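Local coordinates for protein thioesterase (Streptomyces sp. WAC02707, PDB 6VAP) that is a type II thioesterase of the borrelidin biosynthetic cluster, probably hydrolysing unwanted acyl groups from the carrier domains of its polyketide synthase, at residues S10-R15 / R65-L70; A37-P42 / Y234-R239; E71-L76 / H97-T102; A120-A125 / L243-E248. All coordinates share one frame; numbering follows the deposited sequence.

Contact 1: S10-R15 / R65-L70; sequences SDVWIR and RAEKPL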
loop_
_atom_site.group_PDB
_atom_site.type_symbol
_atom_site.label_atom_id
_atom_site.label_comp_id
_atom_site.label_asym_id
_atom_site.label_seq_id
_atom_site.Cartn_x
_atom_site.Cartn_y
_atom_site.Cartn_z
ATOM N N SER A 10 -1.742 5.629 -18.525
ATOM C CA SER A 10 -1.048 5.905 -17.276
ATOM C C SER A 10 -0.705 7.391 -17.186
ATOM O O SER A 10 -0.531 8.080 -18.196
ATOM C CB SER A 10 0.240 5.057 -17.139
ATOM O OG SER A 10 0.022 3.691 -17.468
ATOM N N ASP A 11 -0.592 7.880 -15.964
ATOM C CA ASP A 11 -0.144 9.235 -15.689
ATOM C C ASP A 11 1.083 9.157 -14.775
ATOM O O ASP A 11 1.624 8.079 -14.504
ATOM C CB ASP A 11 -1.276 10.067 -15.075
ATOM C CG ASP A 11 -1.883 9.423 -13.840
ATOM O OD1 ASP A 11 -1.138 9.144 -12.888
ATOM O OD2 ASP A 11 -3.110 9.199 -13.829
ATOM N N VAL A 12 1.530 10.323 -14.306
ATOM C CA VAL A 12 2.740 10.385 -13.497
ATOM C C VAL A 12 2.562 9.600 -12.214
ATOM O O VAL A 12 3.517 8.975 -11.726
ATOM C CB VAL A 12 3.113 11.857 -13.219
ATOM C CG1 VAL A 12 2.137 12.491 -12.238
ATOM C CG2 VAL A 12 4.534 11.948 -12.686
ATOM N N TRP A 13 1.343 9.587 -11.665
ATOM C CA TRP A 13 1.111 8.903 -10.394
ATOM C C TRP A 13 0.690 7.442 -10.549
ATOM O O TRP A 13 1.081 6.582 -9.754
ATOM C CB TRP A 13 0.016 9.627 -9.588
ATOM C CG TRP A 13 0.465 10.848 -8.885
ATOM C CD1 TRP A 13 0.380 12.153 -9.331
ATOM C CD2 TRP A 13 0.973 10.907 -7.556
ATOM N NE1 TRP A 13 0.878 13.006 -8.367
ATOM C CE2 TRP A 13 1.209 12.273 -7.258
ATOM C CE3 TRP A 13 1.220 9.944 -6.572
ATOM C CZ2 TRP A 13 1.736 12.686 -6.050
ATOM C CZ3 TRP A 13 1.743 10.370 -5.358
ATOM C CH2 TRP A 13 2.004 11.722 -5.122
ATOM N N ILE A 14 -0.134 7.152 -11.544
ATOM C CA ILE A 14 -0.872 5.896 -11.616
ATOM C C ILE A 14 -0.410 5.143 -12.843
ATOM O O ILE A 14 -0.623 5.608 -13.966
ATOM C CB ILE A 14 -2.391 6.126 -11.661
ATOM C CG1 ILE A 14 -2.827 6.882 -10.386
ATOM C CG2 ILE A 14 -3.110 4.794 -11.789
ATOM C CD1 ILE A 14 -4.228 7.403 -10.424
ATOM N N ARG A 15 0.181 3.971 -12.636
ATOM C CA ARG A 15 0.720 3.164 -13.723
ATOM C C ARG A 15 -0.207 1.974 -13.951
ATOM O O ARG A 15 -0.437 1.171 -13.039
ATOM C CB ARG A 15 2.140 2.696 -13.401
ATOM C CG ARG A 15 3.094 3.819 -12.981
ATOM C CD ARG A 15 3.283 4.825 -14.127
ATOM N NE ARG A 15 3.794 6.102 -13.634
ATOM C CZ ARG A 15 5.070 6.465 -13.649
ATOM N NH1 ARG A 15 5.987 5.640 -14.132
ATOM N NH2 ARG A 15 5.421 7.660 -13.178
ATOM N N ARG A 65 12.471 10.671 -10.453
ATOM C CA ARG A 65 13.605 10.926 -9.567
ATOM C C ARG A 65 13.863 12.418 -9.406
ATOM O O ARG A 65 14.298 12.863 -8.341
ATOM C CB ARG A 65 14.855 10.219 -10.094
ATOM C CG ARG A 65 15.672 9.553 -9.010
ATOM C CD ARG A 65 16.838 8.762 -9.595
ATOM N NE ARG A 65 16.666 7.319 -9.414
ATOM C CZ ARG A 65 16.459 6.449 -10.401
ATOM N NH1 ARG A 65 16.397 6.858 -11.664
ATOM N NH2 ARG A 65 16.314 5.159 -10.122
ATOM N N ALA A 66 13.603 13.207 -10.445
ATOM C CA ALA A 66 13.837 14.644 -10.345
ATOM C C ALA A 66 12.886 15.294 -9.341
ATOM O O ALA A 66 13.252 16.284 -8.691
ATOM C CB ALA A 66 13.686 15.306 -11.716
ATOM N N GLU A 67 11.679 14.754 -9.184
ATOM C CA GLU A 67 10.735 15.334 -8.237
ATOM C C GLU A 67 11.208 15.115 -6.807
ATOM O O GLU A 67 11.761 14.070 -6.468
ATOM C CB GLU A 67 9.344 14.735 -8.443
ATOM C CG GLU A 67 8.854 14.864 -9.889
ATOM C CD GLU A 67 7.411 14.422 -10.058
ATOM O OE1 GLU A 67 6.550 14.947 -9.311
ATOM O OE2 GLU A 67 7.148 13.547 -10.936
ATOM N N LYS A 68 10.993 16.107 -5.972
ATOM C CA LYS A 68 11.361 15.992 -4.564
ATOM C C LYS A 68 10.491 14.925 -3.912
ATOM O O LYS A 68 9.268 14.963 -4.062
ATOM C CB LYS A 68 11.181 17.338 -3.853
ATOM C CG LYS A 68 11.840 17.432 -2.488
ATOM C CD LYS A 68 10.808 17.354 -1.369
ATOM C CE LYS A 68 11.471 17.196 -0.004
ATOM N NZ LYS A 68 12.179 15.887 0.139
ATOM N N PRO A 69 11.068 13.972 -3.191
ATOM C CA PRO A 69 10.238 12.938 -2.568
ATOM C C PRO A 69 9.433 13.493 -1.401
ATOM O O PRO A 69 9.858 14.395 -0.680
ATOM C CB PRO A 69 11.258 11.901 -2.093
ATOM C CG PRO A 69 12.514 12.661 -1.919
ATOM C CD PRO A 69 12.499 13.767 -2.933
ATOM N N LEU A 70 8.236 12.958 -1.233
ATOM C CA LEU A 70 7.370 13.369 -0.141
ATOM C C LEU A 70 7.806 12.693 1.152
ATOM O O LEU A 70 8.389 11.612 1.151
ATOM C CB LEU A 70 5.916 13.023 -0.465
ATOM C CG LEU A 70 5.370 13.797 -1.686
ATOM C CD1 LEU A 70 3.938 13.358 -1.970
ATOM C CD2 LEU A 70 5.457 15.312 -1.447
#
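Val12 and Glu67 meet near the protein surface, where the methyl CG2 of Val12 lies 3.5 Å from the carboxylate oxygen OE2 of Glu67. The extended glutamate chain lays its oxygen against the methyl, while the charge on OE2 is answered by a salt bridge to Arg64. The second touch lies deeper, with the indole of Trp13 buried. Trp13 offers the far corner of its six-membered ring, and its CH2 comes to 4.0 Å from CD1 of Leu70, which sits at the ring's edge, near its plane. With CG beside the backbone N (chi1 -79°), the indole reaches Leu70 although the CB of Trp13 does not head that way. Trp13 precedes strand 14-15, the short antiparallel edge strand of the alpha/beta-hydrolase sheet, and Leu70 lies in the loop leading to helix 73-87. Beneath this first shell, an Asx motif shapes the chain around Trp13: OD1 of Asp11 accepts from the backbone N of Ile14 at 2.6 Å (148°), on the syn side but out of the carboxylate plane. Arg15 braces the same turn from its other end, its NH2 giving a nearly straight bond to the carbonyl O of Val12 (2.7 Å) from within the guanidinium plane. That NH2 also pairs with Asp63, whereas OE2 of Glu67 stays 6.5 Å from Arg15 NH2. Arg64 links the two touches, since it also makes a cation-pi contact with Trp13.

Contact 2: A37-P42 / Y234-R239; sequences ATFYHP and YLLEHR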
loop_
_atom_site.group_PDB
_atom_site.type_symbol
_atom_site.label_atom_id
_atom_site.label_comp_id
_atom_site.label_asym_id
_atom_site.label_seq_id
_atom_site.Cartn_x
_atom_site.Cartn_y
_atom_site.Cartn_z
ATOM N N ALA A 37 6.229 1.637 -8.433
ATOM C CA ALA A 37 5.048 1.036 -9.040
ATOM C C ALA A 37 5.367 -0.276 -9.739
ATOM O O ALA A 37 4.504 -1.167 -9.793
ATOM C CB ALA A 37 4.408 1.999 -10.025
ATOM N N THR A 38 6.581 -0.409 -10.292
ATOM C CA THR A 38 6.944 -1.634 -10.994
ATOM C C THR A 38 6.880 -2.854 -10.080
ATOM O O THR A 38 6.798 -3.987 -10.569
ATOM C CB THR A 38 8.352 -1.504 -11.591
ATOM O OG1 THR A 38 9.255 -0.976 -10.606
ATOM C CG2 THR A 38 8.342 -0.588 -12.779
ATOM N N PHE A 39 6.966 -2.650 -8.764
ATOM C CA PHE A 39 6.856 -3.761 -7.822
ATOM C C PHE A 39 5.571 -4.558 -8.039
ATOM O O PHE A 39 5.537 -5.777 -7.825
ATOM C CB PHE A 39 6.899 -3.215 -6.396
ATOM C CG PHE A 39 6.662 -4.245 -5.345
ATOM C CD1 PHE A 39 7.679 -5.113 -4.957
ATOM C CD2 PHE A 39 5.445 -4.332 -4.704
ATOM C CE1 PHE A 39 7.457 -6.052 -3.972
ATOM C CE2 PHE A 39 5.237 -5.262 -3.724
ATOM C CZ PHE A 39 6.223 -6.134 -3.364
ATOM N N TYR A 40 4.501 -3.901 -8.481
ATOM C CA TYR A 40 3.209 -4.561 -8.652
ATOM C C TYR A 40 2.950 -5.098 -10.052
ATOM O O TYR A 40 1.826 -5.521 -10.348
ATOM C CB TYR A 40 2.108 -3.606 -8.257
ATOM C CG TYR A 40 2.026 -3.425 -6.761
ATOM C CD1 TYR A 40 1.584 -4.458 -5.956
ATOM C CD2 TYR A 40 2.370 -2.208 -6.159
ATOM C CE1 TYR A 40 1.473 -4.294 -4.542
ATOM C CE2 TYR A 40 2.321 -2.053 -4.785
ATOM C CZ TYR A 40 1.870 -3.079 -3.992
ATOM O OH TYR A 40 1.737 -2.918 -2.660
ATOM N N HIS A 41 3.966 -5.139 -10.902
ATOM C CA HIS A 41 3.779 -5.728 -12.225
ATOM C C HIS A 41 3.292 -7.173 -12.166
ATOM O O HIS A 41 2.370 -7.525 -12.925
ATOM C CB HIS A 41 5.084 -5.638 -13.025
ATOM C CG HIS A 41 4.883 -5.324 -14.473
ATOM N ND1 HIS A 41 5.555 -4.304 -15.115
ATOM C CD2 HIS A 41 4.095 -5.908 -15.405
ATOM C CE1 HIS A 41 5.186 -4.277 -16.385
ATOM N NE2 HIS A 41 4.306 -5.242 -16.586
ATOM N N PRO A 42 3.795 -8.031 -11.288
ATOM C CA PRO A 42 3.215 -9.384 -11.187
ATOM C C PRO A 42 1.727 -9.406 -10.856
ATOM O O PRO A 42 0.989 -10.264 -11.363
ATOM C CB PRO A 42 4.043 -10.031 -10.078
ATOM C CG PRO A 42 5.316 -9.255 -10.010
ATOM C CD PRO A 42 4.897 -7.816 -10.342
ATOM N N TYR A 234 7.347 -11.483 3.480
ATOM C CA TYR A 234 6.713 -12.773 3.226
ATOM C C TYR A 234 6.051 -12.823 1.851
ATOM O O TYR A 234 6.011 -13.871 1.214
ATOM C CB TYR A 234 5.669 -13.057 4.311
ATOM C CG TYR A 234 4.428 -12.225 4.062
ATOM C CD1 TYR A 234 4.386 -10.898 4.425
ATOM C CD2 TYR A 234 3.319 -12.764 3.408
ATOM C CE1 TYR A 234 3.253 -10.114 4.153
ATOM C CE2 TYR A 234 2.212 -11.994 3.122
ATOM C CZ TYR A 234 2.194 -10.674 3.488
ATOM O OH TYR A 234 1.098 -9.937 3.214
ATOM N N LEU A 235 5.510 -11.721 1.375
ATOM C CA LEU A 235 4.636 -11.785 0.211
ATOM C C LEU A 235 5.373 -12.183 -1.059
ATOM O O LEU A 235 4.736 -12.609 -2.031
ATOM C CB LEU A 235 3.952 -10.414 0.026
ATOM C CG LEU A 235 4.759 -9.278 -0.596
ATOM C CD1 LEU A 235 3.791 -8.055 -0.769
ATOM C CD2 LEU A 235 5.921 -8.849 0.235
ATOM N N LEU A 236 6.699 -12.046 -1.079
ATOM C CA LEU A 236 7.448 -12.498 -2.252
ATOM C C LEU A 236 7.410 -14.013 -2.377
ATOM O O LEU A 236 7.441 -14.551 -3.482
ATOM C CB LEU A 236 8.892 -12.019 -2.177
ATOM C CG LEU A 236 9.042 -10.498 -1.971
ATOM C CD1 LEU A 236 10.508 -10.097 -2.017
ATOM C CD2 LEU A 236 8.277 -9.717 -3.025
ATOM N N GLU A 237 7.318 -14.716 -1.258
ATOM C CA GLU A 237 7.252 -16.169 -1.203
ATOM C C GLU A 237 5.826 -16.667 -1.313
ATOM O O GLU A 237 5.638 -17.854 -1.559
ATOM C CB GLU A 237 7.858 -16.703 0.119
ATOM C CG GLU A 237 8.272 -18.171 0.082
ATOM C CD GLU A 237 8.050 -18.909 1.400
ATOM O OE1 GLU A 237 8.674 -19.969 1.609
ATOM O OE2 GLU A 237 7.250 -18.438 2.228
ATOM N N HIS A 238 4.830 -15.796 -1.105
ATOM C CA HIS A 238 3.425 -16.173 -1.085
ATOM C C HIS A 238 2.629 -15.449 -2.157
ATOM O O HIS A 238 1.448 -15.188 -1.959
ATOM C CB HIS A 238 2.852 -15.908 0.303
ATOM C CG HIS A 238 3.394 -16.824 1.356
ATOM N ND1 HIS A 238 4.551 -16.547 2.054
ATOM C CD2 HIS A 238 2.933 -18.006 1.836
ATOM C CE1 HIS A 238 4.761 -17.507 2.937
ATOM N NE2 HIS A 238 3.833 -18.435 2.780
ATOM N N ARG A 239 3.248 -15.127 -3.296
ATOM C CA ARG A 239 2.570 -14.264 -4.260
ATOM C C ARG A 239 1.267 -14.905 -4.735
ATOM O O ARG A 239 0.183 -14.301 -4.661
ATOM C CB ARG A 239 3.476 -13.968 -5.455
ATOM C CG ARG A 239 2.818 -13.075 -6.497
ATOM C CD ARG A 239 3.834 -12.648 -7.571
ATOM N NE ARG A 239 4.268 -13.766 -8.398
ATOM C CZ ARG A 239 5.521 -14.199 -8.491
ATOM N NH1 ARG A 239 5.800 -15.225 -9.281
ATOM N NH2 ARG A 239 6.497 -13.622 -7.798
#
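Phe39 reaches toward the 234-239 segment with the far end of its ring and touches two leucines. The ring gets there because chi1 of Phe39 (174°) sets CG opposite the backbone N; CZ then comes to 4.0 Å from CD1 of Leu235, which approaches at the ring edge from the opposite direction. CE1 of Phe39 lies 3.9 Å from CD2 of Leu236, whose side chain runs obliquely across. Leu235 adopts a less common rotamer, with CG wedged between its backbone N and carbonyl carbon (chi1 78°). In this alpha/beta hydrolase, the 234-239 turn follows the histidine of the probable catalytic triad, His232, and leads into helix 239-250, while 37-42 runs from a 3-10 turn into the start of helix 41-47. At the exposed side, CB of Pro42 packs 3.6 Å from CD of Arg239. The arginine begins extended and then bends at chi3 (68°), which keeps NE near Pro42 CB as well, at 4.1 Å. Within 37-42, CD2 of Phe39 stands over the centre of the Tyr40 ring. ND1 of His238 donates to the carbonyl O of Tyr234 at 3.2 Å, from the face opposite to that used by the backbone N of Glu237.

Contact 3: E71-L76 / H97-T102; sequences EDIDEL and HSMGAT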
loop_
_atom_site.group_PDB
_atom_site.type_symbol
_atom_site.label_atom_id
_atom_site.label_comp_id
_atom_site.label_asym_id
_atom_site.label_seq_id
_atom_site.Cartn_x
_atom_site.Cartn_y
_atom_site.Cartn_z
ATOM N N GLU A 71 7.506 13.338 2.267
ATOM C CA GLU A 71 7.991 12.916 3.573
ATOM C C GLU A 71 6.874 12.635 4.565
ATOM O O GLU A 71 7.160 12.459 5.748
ATOM C CB GLU A 71 8.919 13.999 4.143
ATOM C CG GLU A 71 10.181 14.224 3.328
ATOM C CD GLU A 71 11.009 15.390 3.837
ATOM O OE1 GLU A 71 10.542 16.100 4.751
ATOM O OE2 GLU A 71 12.121 15.591 3.317
ATOM N N ASP A 72 5.622 12.598 4.122
ATOM C CA ASP A 72 4.476 12.549 5.019
ATOM C C ASP A 72 3.398 11.737 4.321
ATOM O O ASP A 72 3.112 11.977 3.147
ATOM C CB ASP A 72 3.976 13.957 5.381
ATOM C CG ASP A 72 2.682 13.926 6.175
ATOM O OD1 ASP A 72 2.699 13.460 7.336
ATOM O OD2 ASP A 72 1.644 14.371 5.641
ATOM N N ILE A 73 2.787 10.804 5.049
ATOM C CA ILE A 73 1.721 9.989 4.477
ATOM C C ILE A 73 0.520 10.847 4.108
ATOM O O ILE A 73 -0.100 10.667 3.053
ATOM C CB ILE A 73 1.333 8.891 5.478
ATOM C CG1 ILE A 73 2.473 7.863 5.628
ATOM C CG2 ILE A 73 0.037 8.185 5.012
ATOM C CD1 ILE A 73 2.472 6.840 4.539
ATOM N N ASP A 74 0.153 11.783 4.976
ATOM C CA ASP A 74 -1.003 12.625 4.675
ATOM C C ASP A 74 -0.777 13.477 3.431
ATOM O O ASP A 74 -1.713 13.719 2.656
ATOM C CB ASP A 74 -1.340 13.518 5.868
ATOM C CG ASP A 74 -2.266 12.834 6.857
ATOM O OD1 ASP A 74 -3.329 12.330 6.431
ATOM O OD2 ASP A 74 -1.932 12.791 8.061
ATOM N N GLU A 75 0.469 13.894 3.193
ATOM C CA GLU A 75 0.767 14.659 1.989
ATOM C C GLU A 75 0.731 13.753 0.773
ATOM O O GLU A 75 0.183 14.133 -0.266
ATOM C CB GLU A 75 2.130 15.347 2.102
ATOM C CG GLU A 75 2.132 16.538 3.048
ATOM C CD GLU A 75 3.524 16.903 3.522
ATOM O OE1 GLU A 75 3.640 17.554 4.584
ATOM O OE2 GLU A 75 4.501 16.537 2.835
ATOM N N LEU A 76 1.311 12.552 0.883
ATOM C CA LEU A 76 1.159 11.562 -0.183
ATOM C C LEU A 76 -0.312 11.346 -0.517
ATOM O O LEU A 76 -0.709 11.354 -1.687
ATOM C CB LEU A 76 1.815 10.230 0.203
ATOM C CG LEU A 76 3.292 10.086 -0.172
ATOM C CD1 LEU A 76 3.935 8.989 0.696
ATOM C CD2 LEU A 76 3.464 9.782 -1.618
ATOM N N HIS A 97 1.411 -2.572 0.953
ATOM C CA HIS A 97 2.386 -3.312 1.733
ATOM C C HIS A 97 3.205 -2.334 2.564
ATOM O O HIS A 97 3.671 -1.317 2.052
ATOM C CB HIS A 97 3.275 -4.123 0.803
ATOM C CG HIS A 97 4.294 -4.940 1.523
ATOM N ND1 HIS A 97 3.963 -5.944 2.408
ATOM C CD2 HIS A 97 5.645 -4.884 1.497
ATOM C CE1 HIS A 97 5.072 -6.486 2.883
ATOM N NE2 HIS A 97 6.105 -5.853 2.357
ATOM N N SER A 98 3.363 -2.644 3.849
ATOM C CA SER A 98 4.191 -1.890 4.784
ATOM C C SER A 98 3.725 -0.448 4.793
ATOM O O SER A 98 2.560 -0.182 5.074
ATOM C CB SER A 98 5.670 -2.040 4.454
ATOM O OG SER A 98 6.473 -1.727 5.584
ATOM N N MET A 99 4.595 0.495 4.479
ATOM C CA MET A 99 4.157 1.884 4.463
ATOM C C MET A 99 2.965 2.082 3.526
ATOM O O MET A 99 2.047 2.854 3.830
ATOM C CB MET A 99 5.309 2.793 4.059
ATOM C CG MET A 99 4.985 4.272 4.083
ATOM S SD MET A 99 4.755 5.009 2.444
ATOM C CE MET A 99 6.395 4.905 1.821
ATOM N N GLY A 100 2.951 1.382 2.391
ATOM C CA GLY A 100 1.804 1.442 1.504
ATOM C C GLY A 100 0.494 1.091 2.179
ATOM O O GLY A 100 -0.569 1.540 1.733
ATOM N N ALA A 101 0.535 0.246 3.215
ATOM C CA ALA A 101 -0.700 -0.116 3.915
ATOM C C ALA A 101 -1.286 1.084 4.661
ATOM O O ALA A 101 -2.503 1.293 4.686
ATOM C CB ALA A 101 -0.435 -1.284 4.887
ATOM N N THR A 102 -0.432 1.883 5.284
ATOM C CA THR A 102 -0.922 3.078 5.956
ATOM C C THR A 102 -1.459 4.081 4.939
ATOM O O THR A 102 -2.530 4.670 5.132
ATOM C CB THR A 102 0.189 3.694 6.802
ATOM O OG1 THR A 102 0.674 2.749 7.756
ATOM C CG2 THR A 102 -0.337 4.965 7.550
#
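Ile73 and Met99 lie alongside each other, pointing opposite ways, at the beginnings of two helices, and the isoleucine is the side chain that touches both partners. Its CB points toward the 97-102 segment and divides there. The branch methyl CG2, anti to the backbone N, meets CG2 of Thr102 at 4.1 Å, the two side chains crossing at about a right angle. The other branch runs through CG1, beside the backbone N, to CD1, which lies 3.6 Å from SD of Met99 and equally 3.6 Å from Met99 CG. Met99 is bent at chi2 (-105°), which turns its sulfur across the tip of Ile73; Leu76 CD1 backs the same SD more distantly, at 4.4 Å. Thr102 gives its methyl here, while OG1 is hydrogen-bonded to Arg126. The start of the first helix is fixed by Asp72, an N-cap whose OD2 accepts from the backbone N of Glu75 at 2.8 Å, on the anti side of the carboxylate and tilted out of its plane. Met99 follows Ser98, whose strained backbone (phi 56°) fits the nucleophile elbow of alpha/beta hydrolases; Ser98 OG is hydrogen-bonded to His232, consistent with a catalytic pair. Helix 73-87 thus packs by its first turn on helix 99-113, just after strand 92-97, and helix 167-182 covers both Ile73 and Met99 through Ala180 and Ala181.

Contact 4: A120-A125 / L243-E248; sequences ALLVSA and LGIIAE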
loop_
_atom_site.group_PDB
_atom_site.type_symbol
_atom_site.label_atom_id
_atom_site.label_comp_id
_atom_site.label_asym_id
_atom_site.label_seq_id
_atom_site.Cartn_x
_atom_site.Cartn_y
_atom_site.Cartn_z
ATOM N N ALA A 120 -12.723 -3.703 -0.695
ATOM C CA ALA A 120 -11.885 -4.192 0.380
ATOM C C ALA A 120 -10.712 -3.245 0.558
ATOM O O ALA A 120 -10.312 -2.549 -0.385
ATOM C CB ALA A 120 -11.396 -5.608 0.083
ATOM N N LEU A 121 -10.170 -3.226 1.788
ATOM C CA LEU A 121 -8.872 -2.629 2.082
ATOM C C LEU A 121 -7.961 -3.785 2.507
ATOM O O LEU A 121 -8.195 -4.411 3.553
ATOM C CB LEU A 121 -8.994 -1.570 3.166
ATOM C CG LEU A 121 -7.672 -1.080 3.710
ATOM C CD1 LEU A 121 -6.813 -0.495 2.573
ATOM C CD2 LEU A 121 -7.877 -0.072 4.842
ATOM N N LEU A 122 -6.953 -4.121 1.678
ATOM C CA LEU A 122 -5.977 -5.173 1.973
ATOM C C LEU A 122 -4.687 -4.509 2.449
ATOM O O LEU A 122 -4.130 -3.635 1.770
ATOM C CB LEU A 122 -5.718 -6.053 0.753
ATOM C CG LEU A 122 -6.929 -6.867 0.322
ATOM C CD1 LEU A 122 -7.420 -6.446 -1.076
ATOM C CD2 LEU A 122 -6.573 -8.332 0.317
ATOM N N VAL A 123 -4.246 -4.876 3.644
ATOM C CA VAL A 123 -3.098 -4.247 4.283
ATOM C C VAL A 123 -2.121 -5.329 4.714
ATOM O O VAL A 123 -2.497 -6.292 5.383
ATOM C CB VAL A 123 -3.513 -3.401 5.493
ATOM C CG1 VAL A 123 -4.164 -2.077 4.992
ATOM C CG2 VAL A 123 -4.486 -4.154 6.309
ATOM N N SER A 124 -0.878 -5.191 4.296
ATOM C CA SER A 124 0.124 -6.226 4.454
ATOM C C SER A 124 1.270 -5.661 5.267
ATOM O O SER A 124 1.757 -4.578 4.949
ATOM C CB SER A 124 0.634 -6.668 3.065
ATOM O OG SER A 124 1.893 -7.275 3.161
ATOM N N ALA A 125 1.723 -6.419 6.259
ATOM C CA ALA A 125 2.941 -6.185 7.009
ATOM C C ALA A 125 2.981 -4.772 7.573
ATOM O O ALA A 125 3.885 -3.996 7.308
ATOM C CB ALA A 125 4.162 -6.479 6.135
ATOM N N LEU A 243 -2.423 -13.364 -4.409
ATOM C CA LEU A 243 -3.204 -13.058 -5.603
ATOM C C LEU A 243 -4.566 -13.741 -5.573
ATOM O O LEU A 243 -5.570 -13.146 -5.998
ATOM C CB LEU A 243 -2.438 -13.469 -6.855
ATOM C CG LEU A 243 -1.087 -12.836 -7.068
ATOM C CD1 LEU A 243 -0.388 -13.499 -8.290
ATOM C CD2 LEU A 243 -1.209 -11.343 -7.272
ATOM N N GLY A 244 -4.619 -14.991 -5.097
ATOM C CA GLY A 244 -5.907 -15.638 -4.915
ATOM C C GLY A 244 -6.774 -14.980 -3.853
ATOM O O GLY A 244 -7.997 -14.965 -3.965
ATOM N N ILE A 245 -6.163 -14.441 -2.801
ATOM C CA ILE A 245 -6.924 -13.705 -1.794
ATOM C C ILE A 245 -7.453 -12.402 -2.389
ATOM O O ILE A 245 -8.624 -12.038 -2.211
ATOM C CB ILE A 245 -6.037 -13.455 -0.562
ATOM C CG1 ILE A 245 -5.975 -14.731 0.299
ATOM C CG2 ILE A 245 -6.566 -12.316 0.263
ATOM C CD1 ILE A 245 -4.824 -14.752 1.292
ATOM N N ILE A 246 -6.588 -11.674 -3.100
ATOM C CA ILE A 246 -7.036 -10.456 -3.759
ATOM C C ILE A 246 -8.180 -10.779 -4.703
ATOM O O ILE A 246 -9.215 -10.118 -4.675
ATOM C CB ILE A 246 -5.865 -9.780 -4.488
ATOM C CG1 ILE A 246 -4.910 -9.136 -3.479
ATOM C CG2 ILE A 246 -6.374 -8.773 -5.485
ATOM C CD1 ILE A 246 -3.553 -8.786 -4.099
ATOM N N ALA A 247 -8.023 -11.815 -5.534
ATOM C CA ALA A 247 -9.029 -12.145 -6.537
ATOM C C ALA A 247 -10.343 -12.516 -5.876
ATOM O O ALA A 247 -11.412 -12.152 -6.374
ATOM C CB ALA A 247 -8.512 -13.282 -7.421
ATOM N N GLU A 248 -10.292 -13.246 -4.758
ATOM C CA GLU A 248 -11.525 -13.592 -4.058
ATOM C C GLU A 248 -12.279 -12.334 -3.639
ATOM O O GLU A 248 -13.513 -12.272 -3.736
ATOM C CB GLU A 248 -11.208 -14.460 -2.839
ATOM C CG GLU A 248 -12.438 -15.015 -2.123
ATOM C CD GLU A 248 -13.276 -15.918 -3.012
ATOM O OE1 GLU A 248 -12.698 -16.791 -3.691
ATOM O OE2 GLU A 248 -14.514 -15.747 -3.034
#
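Leu122 projects from the sheet toward two successive isoleucines of a helix, and its methyl CD2 makes the closest touches. CD2 of Leu122 stands 4.0 Å from CG2 of Ile245, with the side chains oblique to each other, and 4.2 Å from CG1 of Ile246. The second methyl, CD1 of Leu122, is 4.4 Å from that same Ile246 CG1, so the fork of the leucine rests against the isoleucine stem. The leucine has CG beside its backbone N (chi1 -66°), but chi2 is 115°, away from a staggered value, a turn that places both methyls before the helix. Ile245 presents CG2, the branch anti to its backbone N, and sends CG1 and CD1 elsewhere. All these touches are between carbon atoms; no hydrogen bond crosses. The contact loosens on the outer side of Ile245, which is partly exposed although its CG2 makes the closest touch; further along the helix, Glu248 carries its carboxylate to the solvent side, where it forms a salt bridge with Arg251. Across the interior, by contrast, Leu122 also packs on Phe95 and His197, and Ile246 on Phe95 and Leu47. Strand 120-124 lies between the parallel strands 92-97 and 196-201 in the alpha/beta-hydrolase sheet; helix 239-250 covers that sheet on the face toward which Leu122 points, alongside helix 41-47.

How the contacts relate
Contacts 3 and 4 are buried, contact 2 lies at the surface and contact 1 is only partly buried. None has a hydrogen bond between its segments; contacts 2 to 4 are carried by apolar touches, whereas contact 1 also sets a methyl against a carboxylate oxygen. An aromatic ring works at its edge in both contact 1 and contact 2. Contacts 1 and 4 reach the same sheet on opposite sides of the chain's centre, about 25 Å apart between centres. Contact 1 adjoins contact 3 through Leu70 and Leu76. Segments of contacts 2, 3 and 4 meet near the probable catalytic residues: Ser124 OG is within hydrogen-bonding distance of both His97 ND1 (2.6 Å) and Tyr234 OH (2.8 Å).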